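Local coordinates for flavin-nucleotide-binding protein (PDB 6RK0), which binds FAD and heme b and probably acts as a low-potential terminal oxidase associated with the iron-only nitrogenase of a nitrogen-fixing bacterium, at residues P43-G48 against L90-L95; R112-L117 against A167-K172. One frame throughout, in Å; residues are numbered along the deposited sequence. Where two conformers were deposited one is given.

Contact 1. Residues P43-G48 against L90-L95; sequences PLAHVG and LTVSLL
Leu44 O meets strand 90-95 through two waters rather than through a backbone N-H. Water 1 and water 2 both donate to this carbonyl; the first also accepts from Ser93 N and pairs, at 3.0 Å, with His46 ND1 at the edge of the imidazole, while the second donates to Ser93 O. At the next position Ala45 CB packs on Val92 CG2 and, at 3.8 Å, on Leu90 CD2, and Ala45 CA lies against Thr91 O. His46 and Thr91 form the antiparallel hydrogen-bonded pair: His46 N donates to Thr91 O at 2.8 Å, and Thr91 N returns a bond of 2.9 Å to His46 O. A chi1 of -70° puts His46 CG beside the backbone N; further out, NE2 is bonded to Ser93 OG of the second subunit and the ring is stacked on that of His46 of the second subunit. Val47, paired with Leu90 without hydrogen bonds, crosses that side chain obliquely, Val47 CG2 lying 3.9 Å from Leu90 CD1. The short strands run antiparallel at 147°. The chemistry divides by face: Ala45, Val47, Leu90 and Val92 make an apolar layer, whereas His46 and Thr91, whose OG1 bonds Val57 O of the second subunit, carry polar groups into the dimer interface; since the Leu44 side chain touches a bound FAD, the contact joins flavin pocket and interface.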
ATOM      1  N   PRO A  43       7.091   5.714   4.399  1.00  9.14           N
ATOM      2  CA  PRO A  43       7.247   4.805   5.535  1.00  9.53           C
ATOM      3  C   PRO A  43       6.433   3.537   5.418  1.00  8.70           C
ATOM      4  O   PRO A  43       6.562   2.694   6.317  1.00  9.14           O
ATOM      5  CB  PRO A  43       6.714   5.644   6.697  1.00 10.96           C
ATOM      6  CG  PRO A  43       5.595   6.430   6.063  1.00 11.21           C
ATOM      7  CD  PRO A  43       6.098   6.769   4.680  1.00  9.95           C
ATOM      8  N   LEU A  44       5.580   3.393   4.397  1.00  8.25           N
ATOM      9  CA  LEU A  44       4.589   2.316   4.400  1.00  8.19           C
ATOM     10  C   LEU A  44       4.986   1.163   3.480  1.00  7.92           C
ATOM     11  O   LEU A  44       5.070   1.342   2.241  1.00  8.56           O
ATOM     12  CB  LEU A  44       3.214   2.854   3.992  1.00  8.60           C
ATOM     13  CG  LEU A  44       2.081   1.834   3.912  1.00  9.46           C
ATOM     14  CD1 LEU A  44       1.859   1.136   5.247  1.00 10.30           C
ATOM     15  CD2 LEU A  44       0.798   2.475   3.398  1.00 10.12           C
ATOM     16  N   ALA A  45       5.144  -0.025   4.079  1.00  8.00           N
ATOM     17  CA  ALA A  45       5.434  -1.273   3.366  1.00  8.22           C
ATOM     18  C   ALA A  45       4.291  -2.255   3.541  1.00  7.57           C
ATOM     19  O   ALA A  45       3.443  -2.103   4.432  1.00  8.11           O
ATOM     20  CB  ALA A  45       6.718  -1.895   3.903  1.00  8.89           C
ATOM     21  N   HIS A  46       4.347  -3.314   2.744  1.00  7.57           N
ATOM     22  CA  HIS A  46       3.448  -4.449   2.866  1.00  7.96           C
ATOM     23  C   HIS A  46       4.302  -5.707   2.846  1.00  8.02           C
ATOM     24  O   HIS A  46       4.996  -5.987   1.864  1.00  8.82           O
ATOM     25  CB  HIS A  46       2.417  -4.456   1.716  1.00  8.36           C
ATOM     26  CG  HIS A  46       1.419  -3.355   1.840  1.00  8.43           C
ATOM     27  ND1 HIS A  46       1.675  -2.060   1.452  1.00  9.19           N
ATOM     28  CD2 HIS A  46       0.187  -3.329   2.419  1.00  9.02           C
ATOM     29  CE1 HIS A  46       0.636  -1.309   1.801  1.00  9.45           C
ATOM     30  NE2 HIS A  46      -0.285  -2.045   2.379  1.00  9.72           N
ATOM     31  N   VAL A  47       4.266  -6.464   3.940  1.00  8.06           N
ATOM     32  CA  VAL A  47       5.119  -7.641   4.123  1.00  8.26           C
ATOM     33  C   VAL A  47       4.315  -8.898   3.866  1.00  7.95           C
ATOM     34  O   VAL A  47       3.255  -9.096   4.492  1.00  8.56           O
ATOM     35  CB  VAL A  47       5.739  -7.666   5.533  1.00  9.62           C
ATOM     36  CG1 VAL A  47       6.505  -8.973   5.766  1.00 11.23           C
ATOM     37  CG2 VAL A  47       6.647  -6.476   5.732  1.00 10.81           C
ATOM     38  N   GLY A  48       4.829  -9.761   2.986  1.00  8.00           N
ATOM     39  CA  GLY A  48       4.190 -11.045   2.679  1.00  8.31           C
ATOM     40  C   GLY A  48       4.867 -12.142   3.483  1.00  8.47           C
ATOM     41  O   GLY A  48       6.088 -12.244   3.504  1.00  9.30           O
ATOM     42  N   LEU A  90       8.999  -8.097   0.920  1.00  8.55           N
ATOM     43  CA  LEU A  90       8.614  -6.796   1.479  1.00  8.50           C
ATOM     44  C   LEU A  90       8.436  -5.861   0.282  1.00  8.12           C
ATOM     45  O   LEU A  90       9.393  -5.601  -0.466  1.00  8.59           O
ATOM     46  CB  LEU A  90       9.666  -6.317   2.474  1.00  9.20           C
ATOM     47  CG  LEU A  90       9.330  -5.033   3.232  1.00  9.86           C
ATOM     48  CD1 LEU A  90      10.091  -4.990   4.554  1.00 11.25           C
ATOM     49  CD2 LEU A  90       9.641  -3.787   2.388  1.00 10.47           C
ATOM     50  N   THR A  91       7.205  -5.397   0.065  1.00  7.94           N
ATOM     51  CA  THR A  91       6.874  -4.537  -1.058  1.00  8.16           C
ATOM     52  C   THR A  91       6.615  -3.129  -0.567  1.00  7.80           C
ATOM     53  O   THR A  91       5.892  -2.918   0.420  1.00  8.29           O
ATOM     54  CB  THR A  91       5.649  -5.096  -1.806  1.00  8.45           C
ATOM     55  OG1 THR A  91       6.054  -6.335  -2.391  1.00  9.02           O
ATOM     56  CG2 THR A  91       5.142  -4.127  -2.870  1.00  9.36           C
ATOM     57  N   VAL A  92       7.147  -2.144  -1.287  1.00  8.02           N
ATOM     58  CA  VAL A  92       6.890  -0.742  -1.027  1.00  8.04           C
ATOM     59  C   VAL A  92       6.382  -0.149  -2.316  1.00  8.17           C
ATOM     60  O   VAL A  92       7.087  -0.161  -3.331  1.00  9.07           O
ATOM     61  CB  VAL A  92       8.154  -0.020  -0.531  1.00  8.75           C
ATOM     62  CG1 VAL A  92       7.855   1.460  -0.367  1.00  9.70           C
ATOM     63  CG2 VAL A  92       8.637  -0.637   0.783  1.00  9.55           C
ATOM     64  N   SER A  93       5.163   0.390  -2.284  1.00  8.21           N
ATOM     65  CA  SER A  93       4.544   0.986  -3.466  1.00  8.54           C
ATOM     66  C   SER A  93       4.197   2.447  -3.210  1.00  7.96           C
ATOM     67  O   SER A  93       3.760   2.826  -2.121  1.00  8.51           O
ATOM     68  CB  SER A  93       3.300   0.247  -3.929  1.00 10.37           C
ATOM     69  OG  SER A  93       2.368   0.149  -2.929  1.00 11.76           O
ATOM     70  N   LEU A  94       4.299   3.251  -4.266  1.00  8.05           N
ATOM     71  CA  LEU A  94       3.796   4.623  -4.319  1.00  8.17           C
ATOM     72  C   LEU A  94       3.016   4.804  -5.598  1.00  7.94           C
ATOM     73  O   LEU A  94       3.554   4.627  -6.702  1.00  8.69           O
ATOM     74  CB  LEU A  94       4.892   5.670  -4.192  1.00  8.76           C
ATOM     75  CG  LEU A  94       5.494   5.797  -2.798  1.00  9.70           C
ATOM     76  CD1 LEU A  94       6.770   6.606  -2.835  1.00 11.15           C
ATOM     77  CD2 LEU A  94       4.488   6.382  -1.804  1.00 10.05           C
ATOM     78  N   LEU A  95       1.754   5.203  -5.464  1.00  8.21           N
ATOM     79  CA  LEU A  95       0.888   5.546  -6.594  1.00  8.42           C
ATOM     80  C   LEU A  95       1.072   7.022  -6.920  1.00  8.30           C
ATOM     81  O   LEU A  95       0.839   7.885  -6.066  1.00  8.62           O
ATOM     82  CB  LEU A  95      -0.558   5.217  -6.231  1.00  8.87           C
ATOM     83  CG  LEU A  95      -1.601   5.649  -7.241  1.00  9.26           C
ATOM     84  CD1 LEU A  95      -1.370   5.014  -8.637  1.00  9.39           C
ATOM     85  CD2 LEU A  95      -2.990   5.288  -6.709  1.00 10.01           C
TER
HETATM   86  O   HOH W   1       3.503  -0.037   0.277  1.00  9.15           O
HETATM   87  O   HOH W   2       4.180   3.464   0.526  1.00  9.31           O

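Contact 2. Residues R112-L117 against A167-K172; sequences RSVMLL and AEASCK. With FAD (flavin-adenine dinucleotide), chain G.
Ser170 OG is gripped by two groups of the FAD: it accepts from the ribose hydroxyl O2B and donates to adenine N3A, each at 2.8 Å. On the neighbouring strand Ser113 OG donates to N1A at 2.8 Å, so the two serines hold two ring nitrogens of the adenine and probably fix its rotation. Met115 reaches the same ring by an extended chain, with CE 3.5 Å from C5A and SD near C4A. Lys172 approaches too, CD lying 3.5 Å from C5A; beyond it the chain bends at chi3 (72°), and NZ donates to O3' of the ribityl chain at 2.9 Å and to a heme carboxylate oxygen, O2A. An alanine in place of Lys172 would probably leave O3' and the heme carboxylate without their shared donor and open a gap beside the adenine. Beneath these side chains the antiparallel ladder is regular: Ser113 with Lys172 and Met115 with Ser170 exchange paired backbone bonds, and Leu117 N donates to Glu168 O. At that end, where Glu168 centres an inverse gamma turn, water 3 links Leu117 O to Glu168 N, and Glu168 OE2 is hydrogen-bonded to Ser16 OG and forms a salt bridge with Arg18 NE. The other face is apolar, Leu116 CD2 meeting Ala169 CB at 3.5 Å and Val114 CG2 lying against Cys171 SG. Helix 32-40 covers this face, with Val35 on Ala169 and Cys171 and Leu39 on Val114, while strand 88-100 flanks strand 108-118 on the edge away from strand 169-174.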
ATOM      1  N   ARG A 112       5.969   4.123  -8.394  1.00  8.25           N
ATOM      2  CA  ARG A 112       7.277   3.577  -8.024  1.00  8.20           C
ATOM      3  C   ARG A 112       7.028   2.381  -7.135  1.00  8.09           C
ATOM      4  O   ARG A 112       6.235   2.487  -6.188  1.00  9.21           O
ATOM      5  CB  ARG A 112       8.104   4.620  -7.247  1.00  9.06           C
ATOM      6  CG  ARG A 112       8.523   5.814  -8.080  1.00  9.56           C
ATOM      7  CD  ARG A 112       8.883   7.011  -7.212  1.00 10.29           C
ATOM      8  NE  ARG A 112       7.668   7.617  -6.689  1.00  9.96           N
ATOM      9  CZ  ARG A 112       7.671   8.549  -5.742  1.00  9.99           C
ATOM     10  NH1 ARG A 112       8.800   8.860  -5.100  1.00 10.57           N
ATOM     11  NH2 ARG A 112       6.554   9.163  -5.411  1.00 10.18           N
ATOM     12  N   SER A 113       7.698   1.260  -7.380  1.00  8.01           N
ATOM     13  CA  SER A 113       7.552   0.127  -6.481  1.00  8.52           C
ATOM     14  C   SER A 113       8.838  -0.662  -6.389  1.00  8.27           C
ATOM     15  O   SER A 113       9.583  -0.794  -7.378  1.00  8.89           O
ATOM     16  CB  SER A 113       6.385  -0.776  -6.790  1.00 10.86           C
ATOM     17  OG  SER A 113       6.487  -1.345  -8.033  1.00 11.65           O
ATOM     18  N   VAL A 114       9.080  -1.197  -5.201  0.60  8.33           N
ATOM     19  CA  VAL A 114      10.235  -2.055  -4.967  0.60  8.54           C
ATOM     20  C   VAL A 114       9.787  -3.277  -4.187  0.60  8.23           C
ATOM     21  O   VAL A 114       8.945  -3.176  -3.282  0.60  8.74           O
ATOM     22  CB  VAL A 114      11.404  -1.306  -4.285  0.60 10.13           C
ATOM     23  CG1 VAL A 114      10.984  -0.726  -2.939  0.60  9.36           C
ATOM     24  CG2 VAL A 114      12.660  -2.208  -4.163  0.60 11.86           C
ATOM     25  N   MET A 115      10.345  -4.429  -4.558  1.00  8.66           N
ATOM     26  CA  MET A 115      10.174  -5.677  -3.821  1.00  8.88           C
ATOM     27  C   MET A 115      11.554  -6.083  -3.334  1.00  8.99           C
ATOM     28  O   MET A 115      12.504  -6.178  -4.124  1.00  9.95           O
ATOM     29  CB  MET A 115       9.569  -6.785  -4.679  1.00  9.39           C
ATOM     30  CG  MET A 115       8.148  -6.482  -5.112  1.00 10.11           C
ATOM     31  SD  MET A 115       7.516  -7.823  -6.126  1.00 11.10           S
ATOM     32  CE  MET A 115       5.907  -7.170  -6.590  1.00 11.48           C
ATOM     33  N   LEU A 116      11.646  -6.350  -2.042  1.00  9.15           N
ATOM     34  CA  LEU A 116      12.831  -6.894  -1.379  1.00  9.25           C
ATOM     35  C   LEU A 116      12.546  -8.314  -0.967  1.00  9.06           C
ATOM     36  O   LEU A 116      11.530  -8.591  -0.304  1.00  9.63           O
ATOM     37  CB  LEU A 116      13.160  -6.101  -0.108  1.00  9.67           C
ATOM     38  CG  LEU A 116      13.323  -4.607  -0.232  1.00 10.21           C
ATOM     39  CD1 LEU A 116      13.680  -4.000   1.097  1.00 11.08           C
ATOM     40  CD2 LEU A 116      14.323  -4.212  -1.312  1.00 11.18           C
ATOM     41  N   LEU A 117      13.424  -9.238  -1.355  1.00  9.67           N
ATOM     42  CA  LEU A 117      13.222 -10.648  -1.062  1.00 10.25           C
ATOM     43  C   LEU A 117      14.320 -11.165  -0.142  1.00 10.51           C
ATOM     44  O   LEU A 117      15.470 -10.708  -0.202  1.00 11.58           O
ATOM     45  CB  LEU A 117      13.283 -11.481  -2.346  1.00 11.75           C
ATOM     46  CG  LEU A 117      12.235 -11.135  -3.392  1.00 12.85           C
ATOM     47  CD1 LEU A 117      12.212 -12.173  -4.451  1.00 15.44           C
ATOM     48  CD2 LEU A 117      10.818 -10.817  -2.833  1.00 15.35           C
ATOM     49  N   ALA A 167      19.556  -5.961  -0.726  1.00 10.78           N
ATOM     50  CA  ALA A 167      20.336  -6.353  -1.893  1.00 11.16           C
ATOM     51  C   ALA A 167      19.514  -7.103  -2.938  1.00 10.94           C
ATOM     52  O   ALA A 167      19.741  -6.922  -4.137  1.00 12.40           O
ATOM     53  CB  ALA A 167      21.501  -7.213  -1.444  1.00 12.21           C
ATOM     54  N   GLU A 168      18.605  -7.984  -2.522  1.00 10.36           N
ATOM     55  CA  GLU A 168      17.867  -8.806  -3.485  1.00 10.56           C
ATOM     56  C   GLU A 168      16.564  -8.073  -3.804  1.00 10.38           C
ATOM     57  O   GLU A 168      15.503  -8.386  -3.284  1.00 11.32           O
ATOM     58  CB  GLU A 168      17.632 -10.218  -2.963  1.00 11.42           C
ATOM     59  CG  GLU A 168      17.219 -11.135  -4.092  1.00 11.98           C
ATOM     60  CD  GLU A 168      16.860 -12.541  -3.693  1.00 12.79           C
ATOM     61  OE1 GLU A 168      16.892 -12.897  -2.497  1.00 14.13           O
ATOM     62  OE2 GLU A 168      16.482 -13.313  -4.603  1.00 13.06           O
ATOM     63  N   ALA A 169      16.698  -7.058  -4.645  1.00 10.39           N
ATOM     64  CA  ALA A 169      15.619  -6.090  -4.884  1.00 10.60           C
ATOM     65  C   ALA A 169      15.345  -5.912  -6.367  1.00 10.01           C
ATOM     66  O   ALA A 169      16.263  -5.823  -7.190  1.00 10.65           O
ATOM     67  CB  ALA A 169      16.030  -4.702  -4.344  1.00 11.31           C
ATOM     68  N   SER A 170      14.061  -5.769  -6.686  1.00  9.44           N
ATOM     69  CA  SER A 170      13.625  -5.339  -8.008  1.00  9.46           C
ATOM     70  C   SER A 170      12.761  -4.101  -7.849  1.00  9.05           C
ATOM     71  O   SER A 170      11.928  -4.025  -6.929  1.00  9.27           O
ATOM     72  CB  SER A 170      12.846  -6.431  -8.725  1.00 10.14           C
ATOM     73  OG  SER A 170      11.760  -6.887  -7.949  1.00 10.06           O
ATOM     74  N   CYS A 171      12.922  -3.150  -8.770  1.00  9.39           N
ATOM     75  CA  CYS A 171      12.025  -2.012  -8.843  1.00  9.90           C
ATOM     76  C   CYS A 171      11.323  -1.957 -10.185  1.00  9.43           C
ATOM     77  O   CYS A 171      11.881  -2.398 -11.207  1.00  9.80           O
ATOM     78  CB  CYS A 171      12.730  -0.674  -8.666  1.00 10.74           C
ATOM     79  SG  CYS A 171      13.899  -0.584  -7.324  1.00 11.67           S
ATOM     80  N   LYS A 172      10.134  -1.351 -10.208  1.00  9.56           N
ATOM     81  CA  LYS A 172       9.503  -0.908 -11.429  1.00  9.16           C
ATOM     82  C   LYS A 172       9.071   0.523 -11.207  1.00  8.92           C
ATOM     83  O   LYS A 172       8.570   0.865 -10.127  1.00  9.30           O
ATOM     84  CB  LYS A 172       8.288  -1.780 -11.868  1.00 10.55           C
ATOM     85  CG  LYS A 172       8.683  -3.169 -12.341  1.00 10.91           C
ATOM     86  CD  LYS A 172       7.496  -4.060 -12.612  1.00 10.95           C
ATOM     87  CE  LYS A 172       6.659  -3.730 -13.870  1.00 10.85           C
ATOM     88  NZ  LYS A 172       5.508  -4.678 -13.994  1.00  9.98           N
TER
HETATM   89  PA  FAD G 404       6.726 -10.812 -13.294  1.00  9.97           P
HETATM   90  O1A FAD G 404       7.462  -9.943 -14.244  1.00 10.46           O
HETATM   91  O2A FAD G 404       6.378 -12.197 -13.737  1.00 11.00           O
HETATM   92  O5B FAD G 404       7.499 -10.862 -11.906  1.00 10.02           O
HETATM   93  C5B FAD G 404       8.871 -11.311 -11.879  1.00  9.98           C
HETATM   94  C4B FAD G 404       9.632 -10.511 -10.855  1.00  9.83           C
HETATM   95  O4B FAD G 404       9.570  -9.113 -11.204  1.00  9.45           O
HETATM   96  C3B FAD G 404       9.078 -10.548  -9.440  1.00  9.66           C
HETATM   97  O3B FAD G 404       9.409 -11.743  -8.762  1.00  9.94           O
HETATM   98  C2B FAD G 404       9.659  -9.270  -8.842  1.00  9.59           C
HETATM   99  O2B FAD G 404      10.974  -9.518  -8.410  1.00 10.01           O
HETATM  100  C1B FAD G 404       9.633  -8.315 -10.036  1.00  9.21           C
HETATM  101  N9A FAD G 404       8.465  -7.435 -10.033  1.00  8.89           N
HETATM  102  C8A FAD G 404       7.223  -7.673 -10.549  1.00  9.09           C
HETATM  103  N7A FAD G 404       6.373  -6.706 -10.319  1.00  9.25           N
HETATM  104  C5A FAD G 404       7.095  -5.778  -9.593  1.00  8.64           C
HETATM  105  C6A FAD G 404       6.750  -4.521  -9.041  1.00  8.79           C
HETATM  106  N6A FAD G 404       5.521  -3.974  -9.107  1.00  9.69           N
HETATM  107  N1A FAD G 404       7.711  -3.857  -8.358  1.00  9.16           N
HETATM  108  C2A FAD G 404       8.926  -4.402  -8.261  1.00  9.02           C
HETATM  109  N3A FAD G 404       9.371  -5.571  -8.728  1.00  8.89           N
HETATM  110  C4A FAD G 404       8.389  -6.211  -9.411  1.00  8.45           C
HETATM  111  N1  FAD G 404      -0.444  -4.805 -12.558  1.00  9.36           N
HETATM  112  C2  FAD G 404      -1.586  -5.272 -13.148  1.00 10.69           C
HETATM  113  O2  FAD G 404      -1.582  -6.286 -13.860  1.00 12.32           O
HETATM  114  N3  FAD G 404      -2.786  -4.631 -12.932  1.00 10.02           N
HETATM  115  C4  FAD G 404      -2.954  -3.526 -12.155  1.00  9.63           C
HETATM  116  O4  FAD G 404      -4.067  -3.042 -11.952  1.00 10.29           O
HETATM  117  C4X FAD G 404      -1.729  -3.012 -11.584  1.00  9.02           C
HETATM  118  N5  FAD G 404      -1.792  -1.897 -10.830  1.00  9.53           N
HETATM  119  C5X FAD G 404      -0.617  -1.462 -10.214  1.00  9.21           C
HETATM  120  C6  FAD G 404      -0.670  -0.341  -9.365  1.00  8.86           C
HETATM  121  C7  FAD G 404       0.469   0.113  -8.703  1.00  8.91           C
HETATM  122  C7M FAD G 404       0.392   1.334  -7.812  1.00  9.72           C
HETATM  123  C8  FAD G 404       1.688  -0.578  -8.886  1.00  8.77           C
HETATM  124  C8M FAD G 404       2.915  -0.184  -8.136  1.00  9.39           C
HETATM  125  C9  FAD G 404       1.742  -1.663  -9.757  1.00  8.77           C
HETATM  126  C9A FAD G 404       0.611  -2.127 -10.400  1.00  8.65           C
HETATM  127  N10 FAD G 404       0.642  -3.226 -11.290  1.00  8.74           N
HETATM  128  C10 FAD G 404      -0.530  -3.733 -11.824  1.00  9.13           C
HETATM  129  C1' FAD G 404       1.884  -3.962 -11.577  1.00  8.72           C
HETATM  130  C2' FAD G 404       2.032  -5.197 -10.707  1.00  8.87           C
HETATM  131  O2' FAD G 404       2.535  -4.823  -9.436  1.00  8.57           O
HETATM  132  C3' FAD G 404       2.987  -6.196 -11.355  1.00  9.02           C
HETATM  133  O3' FAD G 404       4.243  -5.571 -11.580  1.00  9.06           O
HETATM  134  C4' FAD G 404       2.462  -6.761 -12.669  1.00 10.07           C
HETATM  135  O4' FAD G 404       1.128  -7.235 -12.485  1.00 10.98           O
HETATM  136  C5' FAD G 404       3.311  -7.913 -13.140  1.00 10.52           C
HETATM  137  O5' FAD G 404       3.405  -8.905 -12.096  1.00 10.24           O
HETATM  138  P   FAD G 404       3.953 -10.355 -12.382  1.00 10.64           P
HETATM  139  O1P FAD G 404       3.221 -11.012 -13.522  1.00 11.89           O
HETATM  140  O2P FAD G 404       3.998 -11.084 -11.047  1.00 11.75           O
HETATM  141  O3P FAD G 404       5.446 -10.003 -12.826  1.00 10.27           O
HETATM  142  O   HOH W   3      17.470  -8.841   0.046  1.00 12.62           O

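Overall arrangement
Contact 1 and contact 2 belong to one antiparallel sheet of the pyridoxamine 5'-phosphate oxidase-like part of the chain, and their centres lie about 10 Å apart. Along the chain they come in series, 43-48 with 90-95 closing before 112-117 with 167-172 opens. Strands 88-100 and 108-118, consecutive in sequence, are neighbours in the sheet and join the two contacts, giving the order 44-51, 88-100, 108-118, 169-174. Both contacts touch FAD and the second subunit, but contact 1 lies mainly at the dimer interface and contact 2 mainly at the adenine. The FAD at contact 2 also bonds to residues of the second subunit, consistent with a cofactor site completed by both subunits.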